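Local coordinates for thymidylate synthase 1 (Bacillus subtilis, PDB 1B02), which catalyses the reductive methylation of dUMP to dTMP, with 5,10-methylenetetrahydrofolate serving as both methyl donor and reductant, at residues 67-72 against 192-197; 55-60 against 241-246; 160-165 against 178-183. One frame throughout, in Å; residues are numbered along the deposited sequence.

Contact 1 (67-72 against 192-197); sequences TAIKEL and NVFQYN. With UFP (5-fluoro-2'-deoxyuridine-5'-monophosphate), chain B.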
loop_
_atom_site.group_PDB
_atom_site.type_symbol
_atom_site.label_atom_id
_atom_site.label_comp_id
_atom_site.label_asym_id
_atom_site.label_seq_id
_atom_site.Cartn_x
_atom_site.Cartn_y
_atom_site.Cartn_z
ATOM N N THR A 67 1.094 -9.761 -6.833
ATOM C CA THR A 67 1.134 -10.040 -5.401
ATOM C C THR A 67 0.585 -8.853 -4.615
ATOM O O THR A 67 -0.133 -9.025 -3.629
ATOM C CB THR A 67 2.577 -10.314 -4.936
ATOM O OG1 THR A 67 3.138 -11.368 -5.726
ATOM C CG2 THR A 67 2.604 -10.715 -3.473
ATOM N N ALA A 68 0.933 -7.649 -5.060
ATOM C CA ALA A 68 0.474 -6.428 -4.414
ATOM C C ALA A 68 -1.050 -6.368 -4.415
ATOM O O ALA A 68 -1.668 -6.107 -3.381
ATOM C CB ALA A 68 1.047 -5.211 -5.131
ATOM N N ILE A 69 -1.654 -6.619 -5.573
ATOM C CA ILE A 69 -3.110 -6.595 -5.691
ATOM C C ILE A 69 -3.748 -7.701 -4.855
ATOM O O ILE A 69 -4.807 -7.510 -4.258
ATOM C CB ILE A 69 -3.556 -6.756 -7.157
ATOM C CG1 ILE A 69 -3.097 -5.551 -7.976
ATOM C CG2 ILE A 69 -5.064 -6.885 -7.226
ATOM C CD1 ILE A 69 -3.385 -5.675 -9.452
ATOM N N LYS A 70 -3.101 -8.861 -4.811
ATOM C CA LYS A 70 -3.621 -9.979 -4.034
ATOM C C LYS A 70 -3.681 -9.608 -2.555
ATOM O O LYS A 70 -4.649 -9.928 -1.863
ATOM C CB LYS A 70 -2.733 -11.212 -4.226
ATOM C CG LYS A 70 -2.756 -11.779 -5.639
ATOM C CD LYS A 70 -2.566 -13.283 -5.628
ATOM C CE LYS A 70 -2.025 -13.780 -6.957
ATOM N NZ LYS A 70 -1.447 -15.147 -6.844
ATOM N N GLU A 71 -2.640 -8.935 -2.072
ATOM C CA GLU A 71 -2.591 -8.515 -0.677
ATOM C C GLU A 71 -3.701 -7.501 -0.421
ATOM O O GLU A 71 -4.378 -7.550 0.606
ATOM C CB GLU A 71 -1.237 -7.886 -0.358
ATOM C CG GLU A 71 -1.136 -7.337 1.053
ATOM C CD GLU A 71 0.109 -6.502 1.257
ATOM O OE1 GLU A 71 0.505 -5.787 0.312
ATOM O OE2 GLU A 71 0.694 -6.561 2.358
ATOM N N LEU A 72 -3.884 -6.584 -1.368
ATOM C CA LEU A 72 -4.919 -5.565 -1.260
ATOM C C LEU A 72 -6.289 -6.210 -1.093
ATOM O O LEU A 72 -7.054 -5.843 -0.202
ATOM C CB LEU A 72 -4.925 -4.680 -2.509
ATOM C CG LEU A 72 -6.030 -3.620 -2.565
ATOM C CD1 LEU A 72 -5.732 -2.515 -1.558
ATOM C CD2 LEU A 72 -6.127 -3.049 -3.972
ATOM N N ASN A 192 3.041 -0.548 -1.807
ATOM C CA ASN A 192 2.031 0.364 -1.273
ATOM C C ASN A 192 1.488 1.386 -2.269
ATOM O O ASN A 192 0.277 1.494 -2.452
ATOM C CB ASN A 192 2.589 1.110 -0.055
ATOM C CG ASN A 192 2.995 0.178 1.070
ATOM O OD1 ASN A 192 3.975 0.430 1.773
ATOM N ND2 ASN A 192 2.245 -0.904 1.248
ATOM N N VAL A 193 2.382 2.141 -2.895
ATOM C CA VAL A 193 1.985 3.165 -3.853
ATOM C C VAL A 193 1.114 2.619 -4.981
ATOM O O VAL A 193 0.137 3.248 -5.386
ATOM C CB VAL A 193 3.222 3.849 -4.467
ATOM C CG1 VAL A 193 2.806 4.810 -5.578
ATOM C CG2 VAL A 193 3.985 4.587 -3.387
ATOM N N PHE A 194 1.470 1.443 -5.484
ATOM C CA PHE A 194 0.724 0.830 -6.573
ATOM C C PHE A 194 -0.606 0.228 -6.122
ATOM O O PHE A 194 -1.661 0.559 -6.662
ATOM C CB PHE A 194 1.580 -0.248 -7.249
ATOM C CG PHE A 194 0.858 -1.012 -8.327
ATOM C CD1 PHE A 194 0.668 -0.452 -9.587
ATOM C CD2 PHE A 194 0.345 -2.282 -8.075
ATOM C CE1 PHE A 194 -0.023 -1.143 -10.578
ATOM C CE2 PHE A 194 -0.348 -2.981 -9.059
ATOM C CZ PHE A 194 -0.532 -2.409 -10.312
ATOM N N GLN A 195 -0.555 -0.652 -5.130
ATOM C CA GLN A 195 -1.759 -1.311 -4.644
ATOM C C GLN A 195 -2.876 -0.362 -4.228
ATOM O O GLN A 195 -4.055 -0.698 -4.351
ATOM C CB GLN A 195 -1.422 -2.241 -3.476
ATOM C CG GLN A 195 -0.930 -1.535 -2.230
ATOM C CD GLN A 195 -0.537 -2.501 -1.130
ATOM O OE1 GLN A 195 -0.053 -2.093 -0.076
ATOM N NE2 GLN A 195 -0.746 -3.788 -1.371
ATOM N N TYR A 196 -2.520 0.820 -3.736
ATOM C CA TYR A 196 -3.543 1.766 -3.312
ATOM C C TYR A 196 -4.120 2.582 -4.454
ATOM O O TYR A 196 -5.252 3.052 -4.377
ATOM C CB TYR A 196 -3.006 2.664 -2.196
ATOM C CG TYR A 196 -3.296 2.047 -0.850
ATOM C CD1 TYR A 196 -4.558 2.169 -0.266
ATOM C CD2 TYR A 196 -2.353 1.238 -0.214
ATOM C CE1 TYR A 196 -4.878 1.495 0.909
ATOM C CE2 TYR A 196 -2.665 0.558 0.966
ATOM C CZ TYR A 196 -3.930 0.689 1.516
ATOM O OH TYR A 196 -4.257 -0.003 2.660
ATOM N N ASN A 197 -3.348 2.743 -5.521
ATOM C CA ASN A 197 -3.838 3.469 -6.676
ATOM C C ASN A 197 -4.838 2.538 -7.354
ATOM O O ASN A 197 -5.787 2.982 -8.002
ATOM C CB ASN A 197 -2.697 3.788 -7.638
ATOM C CG ASN A 197 -3.180 4.467 -8.906
ATOM O OD1 ASN A 197 -3.184 3.871 -9.981
ATOM N ND2 ASN A 197 -3.593 5.725 -8.783
HETATM N N1 UFP B . 6.191 -1.316 5.946
HETATM C C2 UFP B . 5.927 -0.637 4.733
HETATM N N3 UFP B . 4.675 -0.799 4.056
HETATM C C4 UFP B . 3.636 -1.743 4.414
HETATM C C5 UFP B . 3.938 -2.906 5.542
HETATM C C6 UFP B . 4.969 -2.140 6.628
HETATM O O2 UFP B . 6.806 -0.092 4.056
HETATM O O4 UFP B . 2.471 -1.627 4.005
HETATM F F5 UFP B . 2.866 -3.421 6.123
HETATM C "C1'" UFP B . 7.528 -1.311 6.631
HETATM C "C2'" UFP B . 7.994 -0.010 7.256
HETATM C "C3'" UFP B . 8.960 -0.602 8.276
HETATM C "C4'" UFP B . 8.406 -1.927 8.703
HETATM O "O3'" UFP B . 10.224 -0.769 7.663
HETATM O "O4'" UFP B . 7.615 -2.375 7.610
HETATM C "C5'" UFP B . 7.523 -2.070 9.965
HETATM O "O5'" UFP B . 8.373 -1.772 11.117
HETATM P P UFP B . 7.940 -0.633 12.120
HETATM O O1P UFP B . 6.683 -1.071 12.751
HETATM O O2P UFP B . 7.954 0.634 11.421
HETATM O O3P UFP B . 9.229 -0.634 13.045
#
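Q195, on the buried helix 188-207 that also presents N192 to the nucleotide, reaches across to A68 and E71 of helix 65-77. The local axes come within 8.9 Å and cross at -59°, and Q195 loses more surface than any other residue of the pair. Its CG sits between the backbone N and the carbonyl carbon (chi1 66°); from there an extended chain carries the amide over to the other helix. NE2 gives one hydrogen to E71 OE1 at 2.9 Å, on the anti side of that oxygen and out of the carboxylate plane. The other goes to A68 O, 3.2 Å from NE2, which approaches from above the carbonyl plane; A68 O also accepts the helical bond from L72 N. The opposite end of the amide completes a relay into the dUMP site: Q195 OE1 accepts a hydrogen bond from N192 ND2 at 2.9 Å. With ND2 so engaged, the N192 amide is fixed in rotation, its OD1 taking UFP N3 at 2.7 Å along a nearly straight bond (164°) while ND2 also reaches UFP O4 at 2.9 Å. Q195 is thus a second-shell residue orienting a first-shell one. E71 OE2 has a separate donor, W94 NE1. Among the apolar groups, the I69 side chain slants across that of F194, its CG1 3.9 Å from F194 CE2, and A68 CB lies at the edge of the same ring. L72 CD2 packs 3.2 Å from Q195 O.

Contact 2 (55-60 against 241-246); sequences VPILTT and EAPELW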
loop_
_atom_site.group_PDB
_atom_site.type_symbol
_atom_site.label_atom_id
_atom_site.label_comp_id
_atom_site.label_asym_id
_atom_site.label_seq_id
_atom_site.Cartn_x
_atom_site.Cartn_y
_atom_site.Cartn_z
ATOM N N VAL A 55 -0.089 4.993 -14.532
ATOM C CA VAL A 55 -0.261 4.010 -13.475
ATOM C C VAL A 55 1.024 4.072 -12.656
ATOM O O VAL A 55 2.118 3.865 -13.184
ATOM C CB VAL A 55 -0.447 2.591 -14.044
ATOM C CG1 VAL A 55 -0.468 1.575 -12.911
ATOM C CG2 VAL A 55 -1.739 2.522 -14.841
ATOM N N PRO A 56 0.911 4.377 -11.354
ATOM C CA PRO A 56 2.095 4.464 -10.492
ATOM C C PRO A 56 2.772 3.125 -10.200
ATOM O O PRO A 56 2.387 2.407 -9.277
ATOM C CB PRO A 56 1.568 5.135 -9.226
ATOM C CG PRO A 56 0.128 4.759 -9.182
ATOM C CD PRO A 56 -0.333 4.654 -10.613
ATOM N N ILE A 57 3.783 2.793 -10.997
ATOM C CA ILE A 57 4.530 1.556 -10.815
ATOM C C ILE A 57 5.965 1.780 -11.274
ATOM O O ILE A 57 6.208 2.493 -12.248
ATOM C CB ILE A 57 3.902 0.387 -11.616
ATOM C CG1 ILE A 57 4.657 -0.912 -11.320
ATOM C CG2 ILE A 57 3.929 0.696 -13.103
ATOM C CD1 ILE A 57 3.760 -2.124 -11.181
ATOM N N LEU A 58 6.912 1.181 -10.559
ATOM C CA LEU A 58 8.326 1.324 -10.886
ATOM C C LEU A 58 8.706 0.517 -12.122
ATOM O O LEU A 58 8.196 -0.581 -12.339
ATOM C CB LEU A 58 9.186 0.873 -9.701
ATOM C CG LEU A 58 9.170 1.724 -8.430
ATOM C CD1 LEU A 58 10.294 1.272 -7.518
ATOM C CD2 LEU A 58 9.330 3.198 -8.774
ATOM N N THR A 59 9.606 1.066 -12.932
ATOM C CA THR A 59 10.057 0.380 -14.136
ATOM C C THR A 59 11.558 0.093 -14.087
ATOM O O THR A 59 12.099 -0.572 -14.968
ATOM C CB THR A 59 9.741 1.204 -15.408
ATOM O OG1 THR A 59 10.594 2.355 -15.468
ATOM C CG2 THR A 59 8.292 1.651 -15.400
ATOM N N THR A 60 12.223 0.592 -13.049
ATOM C CA THR A 60 13.659 0.390 -12.879
ATOM C C THR A 60 13.951 -0.996 -12.311
ATOM O O THR A 60 15.104 -1.408 -12.204
ATOM C CB THR A 60 14.263 1.445 -11.931
ATOM O OG1 THR A 60 13.438 1.568 -10.764
ATOM C CG2 THR A 60 14.355 2.790 -12.628
ATOM N N GLU A 241 8.160 3.776 -20.431
ATOM C CA GLU A 241 6.848 4.396 -20.315
ATOM C C GLU A 241 6.003 3.545 -19.381
ATOM O O GLU A 241 6.104 2.316 -19.387
ATOM C CB GLU A 241 6.171 4.484 -21.681
ATOM C CG GLU A 241 6.897 5.367 -22.679
ATOM C CD GLU A 241 6.835 4.815 -24.088
ATOM O OE1 GLU A 241 5.727 4.447 -24.535
ATOM O OE2 GLU A 241 7.896 4.747 -24.747
ATOM N N ALA A 242 5.178 4.200 -18.574
ATOM C CA ALA A 242 4.322 3.491 -17.635
ATOM C C ALA A 242 3.362 2.583 -18.396
ATOM O O ALA A 242 2.931 2.905 -19.503
ATOM C CB ALA A 242 3.542 4.486 -16.786
ATOM N N PRO A 243 3.026 1.423 -17.815
ATOM C CA PRO A 243 2.107 0.499 -18.482
ATOM C C PRO A 243 0.662 0.938 -18.295
ATOM O O PRO A 243 0.380 1.868 -17.542
ATOM C CB PRO A 243 2.389 -0.832 -17.799
ATOM C CG PRO A 243 2.805 -0.449 -16.416
ATOM C CD PRO A 243 3.488 0.898 -16.517
ATOM N N GLU A 244 -0.251 0.268 -18.987
ATOM C CA GLU A 244 -1.667 0.582 -18.874
ATOM C C GLU A 244 -2.306 -0.486 -18.005
ATOM O O GLU A 244 -1.950 -1.658 -18.092
ATOM C CB GLU A 244 -2.323 0.593 -20.255
ATOM C CG GLU A 244 -1.935 1.788 -21.112
ATOM C CD GLU A 244 -3.047 2.217 -22.050
ATOM O OE1 GLU A 244 -4.136 1.600 -22.006
ATOM O OE2 GLU A 244 -2.832 3.171 -22.830
ATOM N N LEU A 245 -3.241 -0.080 -17.155
ATOM C CA LEU A 245 -3.913 -1.020 -16.270
ATOM C C LEU A 245 -5.321 -1.305 -16.765
ATOM O O LEU A 245 -6.160 -0.406 -16.826
ATOM C CB LEU A 245 -3.972 -0.454 -14.847
ATOM C CG LEU A 245 -4.088 -1.388 -13.635
ATOM C CD1 LEU A 245 -5.240 -0.915 -12.765
ATOM C CD2 LEU A 245 -4.301 -2.833 -14.065
ATOM N N TRP A 246 -5.579 -2.556 -17.128
ATOM C CA TRP A 246 -6.900 -2.940 -17.595
ATOM C C TRP A 246 -7.680 -3.538 -16.436
ATOM O O TRP A 246 -7.220 -4.476 -15.784
ATOM C CB TRP A 246 -6.803 -3.967 -18.731
ATOM C CG TRP A 246 -8.144 -4.528 -19.151
ATOM C CD1 TRP A 246 -8.986 -4.022 -20.104
ATOM C CD2 TRP A 246 -8.808 -5.680 -18.604
ATOM N NE1 TRP A 246 -10.131 -4.782 -20.180
ATOM C CE2 TRP A 246 -10.050 -5.804 -19.270
ATOM C CE3 TRP A 246 -8.476 -6.615 -17.612
ATOM C CZ2 TRP A 246 -10.961 -6.828 -18.979
ATOM C CZ3 TRP A 246 -9.385 -7.637 -17.320
ATOM C CH2 TRP A 246 -10.612 -7.732 -18.005
HETATM O O HOH W 1 -0.438 4.497 -17.405
#
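P243 offers I57 the only ring used between these segments, a puckered pyrrolidine, and no aromatic face or edge takes part across the contact. I57 CG2 meets this ring at CD, 3.4 Å away, with CG next at 3.7 Å, and the two side chains cross at about a right angle. With CG1 anti to the backbone N (chi1 -176°), CG2 takes the place between the backbone N and the carbonyl carbon, and it is this branch that meets the proline. L264 and Y267 also touch both I57 and P243. The contact joins the loop between strand 40-50 and helix 65-77 to the chain entering strand 244-247, the partner of strand 262-265 in a two-stranded antiparallel sheet; E244 pairs there with I265. No direct hydrogen bond spans the segments. A water bridges them instead, donating to P243 O at 2.8 Å and accepting, weakly, from V55 N at 2.9 Å. V55 supplies the remaining apolar contact through CG2, 3.7 Å from L245 CB; the same methyl also lies 3.5 Å from the carbonyl oxygen P243 O. F194 and R201 of helix 188-207 also touch this valine, and R201 touches L245 as well. A242 CB approaches V55 O at 3.9 Å.

Contact 3 (160-165 against 178-183); sequences PCVYET and VRARSN. With UFP (5-fluoro-2'-deoxyuridine-5'-monophosphate), chain B.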
loop_
_atom_site.group_PDB
_atom_site.type_symbol
_atom_site.label_atom_id
_atom_site.label_comp_id
_atom_site.label_asym_id
_atom_site.label_seq_id
_atom_site.Cartn_x
_atom_site.Cartn_y
_atom_site.Cartn_z
ATOM N N PRO A 160 -0.181 -1.511 11.602
ATOM C CA PRO A 160 -0.205 -1.106 10.192
ATOM C C PRO A 160 0.762 -0.001 9.797
ATOM O O PRO A 160 0.936 0.975 10.524
ATOM C CB PRO A 160 -1.663 -0.708 9.953
ATOM C CG PRO A 160 -2.218 -0.446 11.315
ATOM C CD PRO A 160 -1.514 -1.402 12.219
ATOM N N CYS A 161 1.389 -0.164 8.636
ATOM C CA CYS A 161 2.321 0.834 8.126
ATOM C C CYS A 161 1.505 1.883 7.378
ATOM O O CYS A 161 1.658 3.084 7.611
ATOM C CB CYS A 161 3.336 0.183 7.192
ATOM S SG CYS A 161 4.137 -1.306 7.878
ATOM N N VAL A 162 0.659 1.415 6.464
ATOM C CA VAL A 162 -0.246 2.282 5.711
ATOM C C VAL A 162 -1.551 2.033 6.455
ATOM O O VAL A 162 -2.265 1.069 6.181
ATOM C CB VAL A 162 -0.377 1.838 4.242
ATOM C CG1 VAL A 162 -1.262 2.815 3.479
ATOM C CG2 VAL A 162 1.000 1.769 3.601
ATOM N N TYR A 163 -1.843 2.909 7.409
ATOM C CA TYR A 163 -3.004 2.767 8.280
ATOM C C TYR A 163 -4.247 3.594 7.979
ATOM O O TYR A 163 -5.302 3.344 8.560
ATOM C CB TYR A 163 -2.570 3.069 9.715
ATOM C CG TYR A 163 -2.128 4.507 9.894
ATOM C CD1 TYR A 163 -0.873 4.929 9.456
ATOM C CD2 TYR A 163 -2.985 5.459 10.453
ATOM C CE1 TYR A 163 -0.483 6.266 9.565
ATOM C CE2 TYR A 163 -2.603 6.797 10.566
ATOM C CZ TYR A 163 -1.353 7.193 10.119
ATOM O OH TYR A 163 -0.976 8.514 10.220
ATOM N N GLU A 164 -4.144 4.573 7.088
ATOM C CA GLU A 164 -5.305 5.411 6.811
ATOM C C GLU A 164 -5.416 5.926 5.383
ATOM O O GLU A 164 -4.429 6.000 4.649
ATOM C CB GLU A 164 -5.303 6.615 7.763
ATOM C CG GLU A 164 -4.207 7.634 7.438
ATOM C CD GLU A 164 -4.259 8.875 8.309
ATOM O OE1 GLU A 164 -5.304 9.115 8.951
ATOM O OE2 GLU A 164 -3.252 9.613 8.348
ATOM N N THR A 165 -6.641 6.283 5.006
ATOM C CA THR A 165 -6.931 6.845 3.692
ATOM C C THR A 165 -8.082 7.827 3.854
ATOM O O THR A 165 -8.939 7.655 4.723
ATOM C CB THR A 165 -7.381 5.775 2.655
ATOM O OG1 THR A 165 -8.774 5.491 2.835
ATOM C CG2 THR A 165 -6.581 4.496 2.801
ATOM N N VAL A 178 -3.570 8.804 0.973
ATOM C CA VAL A 178 -3.263 7.747 1.930
ATOM C C VAL A 178 -1.998 8.113 2.685
ATOM O O VAL A 178 -1.179 8.894 2.200
ATOM C CB VAL A 178 -3.069 6.371 1.236
ATOM C CG1 VAL A 178 -4.352 5.954 0.539
ATOM C CG2 VAL A 178 -1.943 6.445 0.242
ATOM N N ARG A 179 -1.838 7.561 3.876
ATOM C CA ARG A 179 -0.654 7.867 4.655
ATOM C C ARG A 179 -0.011 6.634 5.273
ATOM O O ARG A 179 -0.693 5.730 5.767
ATOM C CB ARG A 179 -0.998 8.877 5.756
ATOM C CG ARG A 179 0.147 9.158 6.717
ATOM C CD ARG A 179 -0.029 10.477 7.442
ATOM N NE ARG A 179 1.254 11.012 7.890
ATOM C CZ ARG A 179 1.895 10.600 8.980
ATOM N NH1 ARG A 179 1.374 9.643 9.741
ATOM N NH2 ARG A 179 3.062 11.140 9.303
ATOM N N ALA A 180 1.317 6.614 5.226
ATOM C CA ALA A 180 2.104 5.537 5.800
ATOM C C ALA A 180 2.905 6.148 6.947
ATOM O O ALA A 180 3.624 7.130 6.756
ATOM C CB ALA A 180 3.046 4.955 4.751
ATOM N N ARG A 181 2.761 5.586 8.141
ATOM C CA ARG A 181 3.493 6.084 9.300
ATOM C C ARG A 181 4.956 5.673 9.191
ATOM O O ARG A 181 5.856 6.389 9.639
ATOM C CB ARG A 181 2.899 5.509 10.587
ATOM C CG ARG A 181 2.915 4.000 10.644
ATOM C CD ARG A 181 3.034 3.484 12.064
ATOM N NE ARG A 181 3.024 2.024 12.090
ATOM C CZ ARG A 181 4.115 1.266 12.036
ATOM N NH1 ARG A 181 5.314 1.826 11.959
ATOM N NH2 ARG A 181 4.008 -0.055 12.053
ATOM N N SER A 182 5.176 4.511 8.581
ATOM C CA SER A 182 6.507 3.945 8.390
ATOM C C SER A 182 6.565 3.309 7.005
ATOM O O SER A 182 5.680 2.533 6.642
ATOM C CB SER A 182 6.770 2.882 9.461
ATOM O OG SER A 182 8.121 2.464 9.455
ATOM N N ASN A 183 7.598 3.625 6.232
ATOM C CA ASN A 183 7.717 3.065 4.889
ATOM C C ASN A 183 9.102 2.536 4.527
ATOM O O ASN A 183 10.081 3.284 4.526
ATOM C CB ASN A 183 7.300 4.107 3.846
ATOM C CG ASN A 183 6.286 3.565 2.845
ATOM O OD1 ASN A 183 6.166 4.074 1.734
ATOM N ND2 ASN A 183 5.552 2.534 3.241
HETATM N N1 UFP B . 6.191 -1.316 5.946
HETATM C C2 UFP B . 5.927 -0.637 4.733
HETATM N N3 UFP B . 4.675 -0.799 4.056
HETATM C C4 UFP B . 3.636 -1.743 4.414
HETATM C C5 UFP B . 3.938 -2.906 5.542
HETATM C C6 UFP B . 4.969 -2.140 6.628
HETATM O O2 UFP B . 6.806 -0.092 4.056
HETATM O O4 UFP B . 2.471 -1.627 4.005
HETATM F F5 UFP B . 2.866 -3.421 6.123
HETATM C "C1'" UFP B . 7.528 -1.311 6.631
HETATM C "C2'" UFP B . 7.994 -0.010 7.256
HETATM C "C3'" UFP B . 8.960 -0.602 8.276
HETATM C "C4'" UFP B . 8.406 -1.927 8.703
HETATM O "O3'" UFP B . 10.224 -0.769 7.663
HETATM O "O4'" UFP B . 7.615 -2.375 7.610
HETATM C "C5'" UFP B . 7.523 -2.070 9.965
HETATM O "O5'" UFP B . 8.373 -1.772 11.117
HETATM P P UFP B . 7.940 -0.633 12.120
HETATM O O1P UFP B . 6.683 -1.071 12.751
HETATM O O2P UFP B . 7.954 0.634 11.421
HETATM O O3P UFP B . 9.229 -0.634 13.045
#
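R181 N donates to C161 O at 2.8 Å, and the C=O...N angle of 164° places the donor almost in line with the carbonyl. R179 N is bonded to E164 O at 3.1 Å, and R179 NH1 to Y163 OH at 2.7 Å, with the hydroxyl close to the guanidinium plane. The R181 side chain runs extended past P160, whose O takes a weak bond from NE at 2.8 Å. Its guanidinium, with C161 CA over one face, then turns its edge to the phosphate: NH1 bonds UFP O2P at 2.9 Å and NH2 bonds O1P, while T159 O also accepts from NH2. S182 OG adds a second grip on O2P at 2.7 Å. Next to this charged end, C161 SG is covalently joined to UFP C6 at 1.7 Å. A chi1 of 65° puts Y163 CG between the backbone N and the carbonyl carbon, and the ring then points the same way as the R179 side chain beside it, with R181 N at its edge and E164 CG over one face. T165 CG2 meets V178 CG1 at 3.5 Å, and V162 CG2 touches A180 CB. The short strand segments 162-165 and 178-180 run at 158°, an antiparallel hairpin; past them the chain turns at R181 and S182, and this open end holds the predicted nucleophile and the residues that bind the phosphate, as in thymidylate synthases generally; R141 and R142 of a partner subunit probably complete the dUMP site.

From the N terminus the chain supplies 55-60, 67-72 and 160-165, then returns through 178-183, 192-197 and 241-246 in reverse order of partners. The three contacts are therefore concentric: contact 3 closes a short hairpin, contact 1 encloses it, contact 2 encloses both, and none cross. Helix 188-207 is the common connector. It follows strand 173-184, with a probable hydrogen bond from N183 ND2 to N192 OD1 (3.0 Å), and Y196 packs on V162 and V178. F194 also touches P56 and I57, linking contact 1 to contact 2. Contacts 2 and 3 do not touch, their centres lying about 22 Å apart, whereas contacts 1 and 3 share the bound nucleotide.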